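Local coordinates for protein serine protease pet (Escherichia coli, PDB 4OM9) that acts as a secreted autotransporter enterotoxin of enteroaggregative E. coli, a serine protease that probably cleaves host alpha-fodrin, at residues A[424-435]-A[445-456]; A[3-13]-A[196-204]. All blocks are in the same frame, centred on the assembly; numbering follows the deposited sequence.

Contact 1: A[424-435]-A[445-456]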
loop_
_atom_site.group_PDB
_atom_site.type_symbol
_atom_site.label_atom_id
_atom_site.label_comp_id
_atom_site.label_asym_id
_atom_site.label_seq_id
_atom_site.Cartn_x
_atom_site.Cartn_y
_atom_site.Cartn_z
ATOM N N PHE A 424 -14.028 13.647 -3.274
ATOM C CA PHE A 424 -13.782 12.571 -4.205
ATOM C C PHE A 424 -14.523 11.348 -3.717
ATOM O O PHE A 424 -14.130 10.804 -2.695
ATOM C CB PHE A 424 -12.294 12.237 -4.298
ATOM C CG PHE A 424 -11.374 13.434 -4.447
ATOM C CD1 PHE A 424 -11.034 14.213 -3.355
ATOM C CD2 PHE A 424 -10.786 13.720 -5.669
ATOM C CE1 PHE A 424 -10.181 15.304 -3.498
ATOM C CE2 PHE A 424 -9.909 14.799 -5.813
ATOM C CZ PHE A 424 -9.619 15.599 -4.737
ATOM N N THR A 425 -15.599 10.925 -4.404
ATOM C CA THR A 425 -16.245 9.665 -4.041
ATOM C C THR A 425 -15.515 8.486 -4.615
ATOM O O THR A 425 -14.380 8.595 -5.056
ATOM C CB THR A 425 -17.682 9.493 -4.555
ATOM O OG1 THR A 425 -17.998 10.496 -5.517
ATOM C CG2 THR A 425 -18.692 9.446 -3.435
ATOM N N GLU A 426 -16.259 7.383 -4.663
ATOM C CA GLU A 426 -15.804 6.085 -5.123
ATOM C C GLU A 426 -15.035 6.227 -6.426
ATOM O O GLU A 426 -15.523 6.857 -7.371
ATOM C CB GLU A 426 -17.012 5.140 -5.293
ATOM C CG GLU A 426 -16.674 3.644 -5.381
ATOM C CD GLU A 426 -17.922 2.762 -5.563
ATOM O OE1 GLU A 426 -18.232 1.975 -4.647
ATOM O OE2 GLU A 426 -18.591 2.862 -6.623
ATOM N N ASN A 427 -13.820 5.682 -6.430
ATOM C CA ASN A 427 -12.906 5.659 -7.579
ATOM C C ASN A 427 -12.241 7.001 -7.852
ATOM O O ASN A 427 -11.265 7.074 -8.603
ATOM C CB ASN A 427 -13.617 5.150 -8.833
ATOM C CG ASN A 427 -14.006 3.669 -8.724
ATOM O OD1 ASN A 427 -13.290 2.866 -8.121
ATOM N ND2 ASN A 427 -15.147 3.312 -9.297
ATOM N N GLY A 428 -12.771 8.054 -7.241
ATOM C CA GLY A 428 -12.160 9.368 -7.271
ATOM C C GLY A 428 -11.775 9.949 -8.618
ATOM O O GLY A 428 -12.540 9.879 -9.588
ATOM N N GLY A 429 -10.567 10.517 -8.653
ATOM C CA GLY A 429 -10.019 11.183 -9.820
ATOM C C GLY A 429 -8.724 11.889 -9.436
ATOM O O GLY A 429 -8.150 11.587 -8.384
ATOM N N LYS A 430 -8.261 12.803 -10.283
ATOM C CA LYS A 430 -6.972 13.457 -10.095
ATOM C C LYS A 430 -7.111 14.941 -9.827
ATOM O O LYS A 430 -7.861 15.634 -10.526
ATOM C CB LYS A 430 -6.074 13.263 -11.318
ATOM C CG LYS A 430 -5.197 12.024 -11.280
ATOM C CD LYS A 430 -3.856 12.287 -11.976
ATOM C CE LYS A 430 -2.842 11.161 -11.669
ATOM N NZ LYS A 430 -1.406 11.531 -11.931
ATOM N N LEU A 431 -6.392 15.419 -8.811
ATOM C CA LEU A 431 -6.196 16.851 -8.587
ATOM C C LEU A 431 -4.766 17.225 -8.958
ATOM O O LEU A 431 -3.819 16.794 -8.302
ATOM C CB LEU A 431 -6.481 17.251 -7.133
ATOM C CG LEU A 431 -6.123 18.726 -6.843
ATOM C CD1 LEU A 431 -6.904 19.681 -7.766
ATOM C CD2 LEU A 431 -6.371 19.098 -5.391
ATOM N N ASP A 432 -4.622 18.016 -10.021
ATOM C CA ASP A 432 -3.316 18.492 -10.490
ATOM C C ASP A 432 -3.092 19.926 -10.013
ATOM O O ASP A 432 -3.727 20.874 -10.517
ATOM C CB ASP A 432 -3.228 18.392 -12.016
ATOM C CG ASP A 432 -1.885 18.843 -12.570
ATOM O OD1 ASP A 432 -0.947 19.120 -11.793
ATOM O OD2 ASP A 432 -1.755 18.915 -13.808
ATOM N N LEU A 433 -2.203 20.080 -9.031
ATOM C CA LEU A 433 -1.932 21.386 -8.429
ATOM C C LEU A 433 -1.246 22.275 -9.437
ATOM O O LEU A 433 -1.230 23.491 -9.282
ATOM C CB LEU A 433 -1.062 21.262 -7.164
ATOM C CG LEU A 433 -1.604 20.373 -6.045
ATOM C CD1 LEU A 433 -0.710 20.416 -4.840
ATOM C CD2 LEU A 433 -2.991 20.770 -5.651
ATOM N N ASN A 434 -0.664 21.660 -10.460
ATOM C CA ASN A 434 -0.165 22.388 -11.622
ATOM C C ASN A 434 0.729 23.585 -11.254
ATOM O O ASN A 434 0.537 24.702 -11.741
ATOM C CB ASN A 434 -1.354 22.846 -12.466
ATOM C CG ASN A 434 -0.930 23.485 -13.765
ATOM O OD1 ASN A 434 0.131 23.144 -14.313
ATOM N ND2 ASN A 434 -1.734 24.447 -14.258
ATOM N N GLY A 435 1.710 23.353 -10.381
ATOM C CA GLY A 435 2.636 24.408 -10.000
ATOM C C GLY A 435 2.165 25.269 -8.842
ATOM O O GLY A 435 2.944 26.054 -8.309
ATOM N N ALA A 445 -11.242 12.430 0.635
ATOM C CA ALA A 445 -11.050 11.362 -0.334
ATOM C C ALA A 445 -11.590 10.099 0.270
ATOM O O ALA A 445 -11.314 9.859 1.440
ATOM C CB ALA A 445 -9.576 11.217 -0.671
ATOM N N THR A 446 -12.375 9.303 -0.474
ATOM C CA THR A 446 -12.885 8.052 0.107
ATOM C C THR A 446 -11.960 6.885 -0.135
ATOM O O THR A 446 -11.949 5.964 0.645
ATOM C CB THR A 446 -14.298 7.639 -0.414
ATOM O OG1 THR A 446 -14.258 7.330 -1.820
ATOM C CG2 THR A 446 -15.224 8.747 -0.235
ATOM N N ASP A 447 -11.192 6.918 -1.211
ATOM C CA ASP A 447 -10.363 5.772 -1.542
ATOM C C ASP A 447 -9.147 6.114 -2.393
ATOM O O ASP A 447 -8.986 7.224 -2.859
ATOM C CB ASP A 447 -11.205 4.686 -2.259
ATOM C CG ASP A 447 -11.784 5.165 -3.604
ATOM O OD1 ASP A 447 -11.054 5.830 -4.369
ATOM O OD2 ASP A 447 -12.956 4.841 -3.913
ATOM N N SER A 448 -8.327 5.108 -2.636
ATOM C CA SER A 448 -7.070 5.293 -3.329
ATOM C C SER A 448 -7.235 5.422 -4.822
ATOM O O SER A 448 -6.252 5.328 -5.561
ATOM C CB SER A 448 -6.137 4.127 -3.021
ATOM O OG SER A 448 -6.770 2.919 -3.342
ATOM N N GLY A 449 -8.477 5.594 -5.272
ATOM C CA GLY A 449 -8.733 6.020 -6.635
ATOM C C GLY A 449 -8.364 7.495 -6.811
ATOM O O GLY A 449 -8.163 7.958 -7.934
ATOM N N THR A 450 -8.276 8.218 -5.695
ATOM C CA THR A 450 -7.906 9.629 -5.689
ATOM C C THR A 450 -6.386 9.834 -5.641
ATOM O O THR A 450 -5.679 9.203 -4.841
ATOM C CB THR A 450 -8.534 10.367 -4.477
ATOM O OG1 THR A 450 -9.959 10.330 -4.580
ATOM C CG2 THR A 450 -8.065 11.810 -4.402
ATOM N N THR A 451 -5.891 10.721 -6.497
ATOM C CA THR A 451 -4.499 11.113 -6.449
ATOM C C THR A 451 -4.377 12.634 -6.572
ATOM O O THR A 451 -5.077 13.285 -7.370
ATOM C CB THR A 451 -3.682 10.444 -7.558
ATOM O OG1 THR A 451 -3.930 9.033 -7.548
ATOM C CG2 THR A 451 -2.180 10.709 -7.353
ATOM N N ILE A 452 -3.508 13.197 -5.742
ATOM C CA ILE A 452 -3.146 14.603 -5.840
ATOM C C ILE A 452 -1.779 14.622 -6.450
ATOM O O ILE A 452 -0.878 13.957 -5.963
ATOM C CB ILE A 452 -3.170 15.295 -4.478
ATOM C CG1 ILE A 452 -4.614 15.323 -3.952
ATOM C CG2 ILE A 452 -2.552 16.693 -4.567
ATOM C CD1 ILE A 452 -4.771 15.867 -2.541
ATOM N N THR A 453 -1.637 15.336 -7.552
ATOM C CA THR A 453 -0.397 15.316 -8.311
ATOM C C THR A 453 0.060 16.716 -8.699
ATOM O O THR A 453 -0.563 17.715 -8.339
ATOM C CB THR A 453 -0.547 14.481 -9.596
ATOM O OG1 THR A 453 0.753 14.246 -10.152
ATOM C CG2 THR A 453 -1.438 15.235 -10.639
ATOM N N ASN A 454 1.155 16.786 -9.438
ATOM C CA ASN A 454 1.545 18.034 -10.061
ATOM C C ASN A 454 2.326 17.776 -11.336
ATOM O O ASN A 454 3.477 17.348 -11.289
ATOM C CB ASN A 454 2.363 18.893 -9.115
ATOM C CG ASN A 454 2.961 20.101 -9.810
ATOM O OD1 ASN A 454 2.345 20.667 -10.706
ATOM N ND2 ASN A 454 4.183 20.479 -9.428
ATOM N N SER A 455 1.680 18.043 -12.471
ATOM C CA SER A 455 2.214 17.725 -13.784
ATOM C C SER A 455 3.222 18.760 -14.254
ATOM O O SER A 455 3.847 18.602 -15.299
ATOM C CB SER A 455 1.061 17.605 -14.804
ATOM O OG SER A 455 0.319 18.818 -14.921
ATOM N N ASN A 456 3.365 19.840 -13.496
ATOM C CA ASN A 456 4.333 20.888 -13.844
ATOM C C ASN A 456 5.730 20.485 -13.380
ATOM O O ASN A 456 6.001 20.439 -12.186
ATOM C CB ASN A 456 3.931 22.229 -13.228
ATOM C CG ASN A 456 4.704 23.401 -13.812
ATOM O OD1 ASN A 456 5.885 23.289 -14.153
ATOM N ND2 ASN A 456 4.034 24.540 -13.924
HETATM O O HOH W 1 1.275 21.546 -15.966
#

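Contact 2: A[3-13]-A[196-204]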
loop_
_atom_site.group_PDB
_atom_site.type_symbol
_atom_site.label_atom_id
_atom_site.label_comp_id
_atom_site.label_asym_id
_atom_site.label_seq_id
_atom_site.Cartn_x
_atom_site.Cartn_y
_atom_site.Cartn_z
ATOM N N MET A 3 -30.506 -15.819 -1.029
ATOM C CA MET A 3 -29.101 -16.209 -0.937
ATOM C C MET A 3 -28.871 -17.407 -0.006
ATOM O O MET A 3 -29.354 -17.444 1.129
ATOM C CB MET A 3 -28.247 -15.029 -0.458
ATOM C CG MET A 3 -27.689 -14.136 -1.557
ATOM S SD MET A 3 -27.053 -12.542 -0.932
ATOM C CE MET A 3 -28.533 -11.817 -0.233
ATOM N N ASP A 4 -28.105 -18.379 -0.481
ATOM C CA ASP A 4 -27.778 -19.543 0.330
ATOM C C ASP A 4 -26.399 -19.409 0.988
ATOM O O ASP A 4 -25.368 -19.424 0.315
ATOM C CB ASP A 4 -27.845 -20.802 -0.532
ATOM C CG ASP A 4 -27.462 -22.060 0.221
ATOM O OD1 ASP A 4 -27.377 -22.041 1.470
ATOM O OD2 ASP A 4 -27.247 -23.084 -0.457
ATOM N N ILE A 5 -26.389 -19.301 2.312
ATOM C CA ILE A 5 -25.142 -19.127 3.038
ATOM C C ILE A 5 -24.716 -20.385 3.798
ATOM O O ILE A 5 -24.021 -20.301 4.807
ATOM C CB ILE A 5 -25.238 -17.928 4.009
ATOM C CG1 ILE A 5 -26.304 -18.165 5.082
ATOM C CG2 ILE A 5 -25.562 -16.657 3.225
ATOM C CD1 ILE A 5 -26.254 -17.175 6.253
ATOM N N SER A 6 -25.112 -21.554 3.295
ATOM C CA SER A 6 -24.733 -22.814 3.930
ATOM C C SER A 6 -23.269 -23.100 3.663
ATOM O O SER A 6 -22.565 -23.655 4.506
ATOM C CB SER A 6 -25.609 -23.984 3.437
ATOM O OG SER A 6 -25.477 -24.213 2.041
ATOM N N LYS A 7 -22.812 -22.713 2.481
ATOM C CA LYS A 7 -21.410 -22.852 2.134
ATOM C C LYS A 7 -20.721 -21.502 2.246
ATOM O O LYS A 7 -19.750 -21.348 2.994
ATOM C CB LYS A 7 -21.240 -23.403 0.721
ATOM C CG LYS A 7 -21.480 -24.907 0.593
ATOM C CD LYS A 7 -22.953 -25.228 0.477
ATOM C CE LYS A 7 -23.185 -26.721 0.227
ATOM N NZ LYS A 7 -22.594 -27.196 -1.058
ATOM N N ALA A 8 -21.241 -20.525 1.504
ATOM C CA ALA A 8 -20.602 -19.225 1.379
ATOM C C ALA A 8 -20.981 -18.316 2.528
ATOM O O ALA A 8 -22.044 -18.455 3.115
ATOM C CB ALA A 8 -20.981 -18.582 0.059
ATOM N N TRP A 9 -20.115 -17.368 2.842
ATOM C CA TRP A 9 -20.496 -16.330 3.793
ATOM C C TRP A 9 -21.464 -15.330 3.166
ATOM O O TRP A 9 -21.406 -15.043 1.966
ATOM C CB TRP A 9 -19.275 -15.589 4.310
ATOM C CG TRP A 9 -18.654 -16.210 5.476
ATOM C CD1 TRP A 9 -18.750 -15.799 6.770
ATOM C CD2 TRP A 9 -17.802 -17.356 5.477
ATOM N NE1 TRP A 9 -18.021 -16.626 7.579
ATOM C CE2 TRP A 9 -17.419 -17.587 6.806
ATOM C CE3 TRP A 9 -17.328 -18.213 4.475
ATOM C CZ2 TRP A 9 -16.581 -18.638 7.173
ATOM C CZ3 TRP A 9 -16.495 -19.253 4.832
ATOM C CH2 TRP A 9 -16.134 -19.463 6.170
ATOM N N ALA A 10 -22.345 -14.798 3.999
ATOM C CA ALA A 10 -23.359 -13.867 3.559
ATOM C C ALA A 10 -22.705 -12.652 2.885
ATOM O O ALA A 10 -23.166 -12.172 1.853
ATOM C CB ALA A 10 -24.227 -13.448 4.747
ATOM N N ARG A 11 -21.595 -12.205 3.464
ATOM C CA ARG A 11 -20.893 -11.007 3.022
ATOM C C ARG A 11 -20.257 -11.232 1.648
ATOM O O ARG A 11 -19.968 -10.274 0.903
ATOM C CB ARG A 11 -19.843 -10.621 4.074
ATOM C CG ARG A 11 -18.810 -9.608 3.646
ATOM C CD ARG A 11 -17.919 -9.243 4.813
ATOM N NE ARG A 11 -16.559 -9.725 4.619
ATOM C CZ ARG A 11 -15.534 -9.375 5.390
ATOM N NH1 ARG A 11 -15.720 -8.533 6.397
ATOM N NH2 ARG A 11 -14.320 -9.847 5.148
ATOM N N ASP A 12 -20.067 -12.504 1.302
ATOM C CA ASP A 12 -19.443 -12.850 0.030
ATOM C C ASP A 12 -20.276 -12.429 -1.191
ATOM O O ASP A 12 -19.728 -11.936 -2.182
ATOM C CB ASP A 12 -19.162 -14.353 -0.024
ATOM C CG ASP A 12 -18.055 -14.769 0.928
ATOM O OD1 ASP A 12 -17.217 -13.904 1.266
ATOM O OD2 ASP A 12 -18.007 -15.960 1.321
ATOM N N TYR A 13 -21.591 -12.629 -1.126
ATOM C CA TYR A 13 -22.458 -12.203 -2.213
ATOM C C TYR A 13 -22.420 -10.691 -2.385
ATOM O O TYR A 13 -22.483 -10.186 -3.499
ATOM C CB TYR A 13 -23.898 -12.660 -1.976
ATOM C CG TYR A 13 -24.106 -14.156 -2.007
ATOM C CD1 TYR A 13 -24.344 -14.817 -3.209
ATOM C CD2 TYR A 13 -24.074 -14.909 -0.834
ATOM C CE1 TYR A 13 -24.543 -16.197 -3.249
ATOM C CE2 TYR A 13 -24.262 -16.284 -0.858
ATOM C CZ TYR A 13 -24.504 -16.924 -2.069
ATOM O OH TYR A 13 -24.695 -18.290 -2.100
ATOM N N ASP A 196 -25.732 -20.941 -10.220
ATOM C CA ASP A 196 -24.798 -21.926 -9.686
ATOM C C ASP A 196 -25.427 -22.579 -8.456
ATOM O O ASP A 196 -26.061 -21.897 -7.642
ATOM C CB ASP A 196 -23.465 -21.249 -9.327
ATOM C CG ASP A 196 -22.413 -22.232 -8.847
ATOM O OD1 ASP A 196 -21.756 -22.830 -9.717
ATOM O OD2 ASP A 196 -22.235 -22.387 -7.613
ATOM N N SER A 197 -25.253 -23.887 -8.310
ATOM C CA SER A 197 -25.874 -24.612 -7.200
ATOM C C SER A 197 -25.143 -24.433 -5.859
ATOM O O SER A 197 -25.669 -24.800 -4.822
ATOM C CB SER A 197 -25.982 -26.109 -7.525
ATOM O OG SER A 197 -24.706 -26.717 -7.613
ATOM N N TYR A 198 -23.950 -23.858 -5.869
ATOM C CA TYR A 198 -23.230 -23.637 -4.614
ATOM C C TYR A 198 -23.246 -22.154 -4.251
ATOM O O TYR A 198 -23.624 -21.767 -3.136
ATOM C CB TYR A 198 -21.791 -24.151 -4.712
ATOM C CG TYR A 198 -21.639 -25.662 -4.559
ATOM C CD1 TYR A 198 -22.476 -26.546 -5.238
ATOM C CD2 TYR A 198 -20.648 -26.199 -3.750
ATOM C CE1 TYR A 198 -22.337 -27.925 -5.101
ATOM C CE2 TYR A 198 -20.493 -27.577 -3.608
ATOM C CZ TYR A 198 -21.338 -28.435 -4.285
ATOM O OH TYR A 198 -21.184 -29.802 -4.142
ATOM N N PHE A 199 -22.828 -21.319 -5.196
ATOM C CA PHE A 199 -22.861 -19.891 -4.975
ATOM C C PHE A 199 -24.183 -19.377 -5.510
ATOM O O PHE A 199 -24.295 -18.969 -6.667
ATOM C CB PHE A 199 -21.688 -19.202 -5.646
ATOM C CG PHE A 199 -21.484 -17.810 -5.181
ATOM C CD1 PHE A 199 -20.860 -17.564 -3.969
ATOM C CD2 PHE A 199 -21.921 -16.738 -5.945
ATOM C CE1 PHE A 199 -20.660 -16.265 -3.525
ATOM C CE2 PHE A 199 -21.720 -15.431 -5.507
ATOM C CZ PHE A 199 -21.089 -15.200 -4.288
ATOM N N THR A 200 -25.191 -19.429 -4.656
ATOM C CA THR A 200 -26.557 -19.368 -5.129
ATOM C C THR A 200 -27.278 -18.182 -4.542
ATOM O O THR A 200 -27.529 -18.091 -3.333
ATOM C CB THR A 200 -27.327 -20.664 -4.797
ATOM O OG1 THR A 200 -26.540 -21.802 -5.179
ATOM C CG2 THR A 200 -28.637 -20.703 -5.543
ATOM N N ASN A 201 -27.559 -17.251 -5.433
ATOM C CA ASN A 201 -28.367 -16.112 -5.130
ATOM C C ASN A 201 -29.589 -16.152 -6.046
ATOM O O ASN A 201 -29.488 -15.837 -7.223
ATOM C CB ASN A 201 -27.552 -14.838 -5.323
ATOM C CG ASN A 201 -28.305 -13.599 -4.910
ATOM O OD1 ASN A 201 -29.468 -13.674 -4.507
ATOM N ND2 ASN A 201 -27.635 -12.447 -4.985
ATOM N N LEU A 202 -30.729 -16.572 -5.512
ATOM C CA LEU A 202 -31.918 -16.711 -6.328
ATOM C C LEU A 202 -32.580 -15.352 -6.566
ATOM O O LEU A 202 -32.498 -14.446 -5.730
ATOM C CB LEU A 202 -32.912 -17.677 -5.684
ATOM C CG LEU A 202 -32.359 -19.062 -5.324
ATOM C CD1 LEU A 202 -33.395 -19.832 -4.538
ATOM C CD2 LEU A 202 -31.914 -19.841 -6.558
ATOM N N THR A 203 -33.251 -15.231 -7.706
ATOM C CA THR A 203 -33.902 -13.989 -8.072
ATOM C C THR A 203 -35.177 -13.752 -7.271
ATOM O O THR A 203 -35.982 -14.659 -7.066
ATOM C CB THR A 203 -34.222 -13.986 -9.565
ATOM O OG1 THR A 203 -33.058 -14.405 -10.291
ATOM C CG2 THR A 203 -34.656 -12.600 -10.038
ATOM N N THR A 204 -35.343 -12.519 -6.819
ATOM C CA THR A 204 -36.517 -12.081 -6.074
ATOM C C THR A 204 -37.223 -11.010 -6.898
ATOM O O THR A 204 -36.649 -10.512 -7.868
ATOM C CB THR A 204 -36.127 -11.518 -4.697
ATOM O OG1 THR A 204 -35.291 -10.350 -4.877
ATOM C CG2 THR A 204 -35.366 -12.574 -3.904
#

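Contact 1: A[424-435]-A[445-456]
D432 OD1 takes two backbone N-H groups from opposite faces of its carboxylate: S455 N across the contact at 2.9 Å, 39° out of the plane, and N434 N within its own segment, closing an Asx turn. Two donors on two faces fix the rotation of the carboxylate, whose CG stands anti to the backbone N (chi1 -179°). On the other segment N454 OD1 is held likewise, by G435 N at 2.8 Å and, on the other face, N456 N, again an Asx turn; N454 ND2 bonds to N480 O and N434 ND2 to L408 O. A water donates to both N434 OD1 and S455 OG, tying the two turns together. Before this end strands 429-432 and 451-453 pair in parallel through four nearly straight N-H...O bonds; T453 N to L431 O, at 2.7 Å, has an angle of 174°. The opposite end closes on another carboxylate: D447 OD2 offers its syn lone pair to N427 N at 2.8 Å. Nearer the strands, T450 CG2 sits over the centre of the F424 ring, 3.6 Å from the centroid, as a CH-pi contact. Such stacked parallel rungs fit a beta-helix, right-handed in autotransporter passengers. Strand 404-408 flanks 429-432 and strand 476-477 flanks 451-453; L431 and I452 lie on one face, L433 packs against I452, and I452 also meets L463 and Y473.

Contact 2: A[3-13]-A[196-204]
Y13 OH is served twice: it accepts from T200 N at 2.8 Å, and donates to D4 O within its own segment, also at 2.8 Å. The neighbouring carbonyl, T200 O, is taken by D4 N at 2.9 Å with a straight N-H...O angle of 165°, so the N-terminal backbone and the 196-204 loop are joined at adjacent peptide groups. The Y13 ring is sandwiched: M3 CG lies over one face, and over the other the F199 ring stacks face to face, centroids 4.2 Å apart and planes at 23°. The contact lies in the protease region, of the IgA1-protease family in the PA clan, where the chain start and the loop between strands 188-195 and 211-216 meet, with Y13 in helix 10-17 supplying the ring. D196 OD2 organises that loop from within, accepting from F199 N on its anti lone pair at 2.7 Å and from Y198 N above the carboxylate plane, an Asx motif. K7, bent at chi2 (82°) and again at chi4, brings NZ over the face of the Y198 ring, 3.5 Å from its centroid, a cation-pi contact. D4 OD2 forms a salt bridge with K236, and N201 ND2 bonds to A173 O and S172 OG.

Contact 1 belongs to the beta-helical stalk and contact 2 to the protease region, with centres about 37 Å apart and nearest atoms about 13 Å apart; they share no element. Sequence separation differs as well: in contact 1 nine residues lie between the segments and paired positions are 21 apart, as in successive rungs, whereas 182 lie between the segments of contact 2. Contact 1 is a repetitive backbone ladder, partly buried, with polar carboxylate and amide turns at its ends. Contact 2 is mostly buried and irregular, with two backbone N-H bonds across it, one to a carbonyl and one to a phenol oxygen, and its weight carried by aromatic rings, save for a cation-pi pair toward the surface.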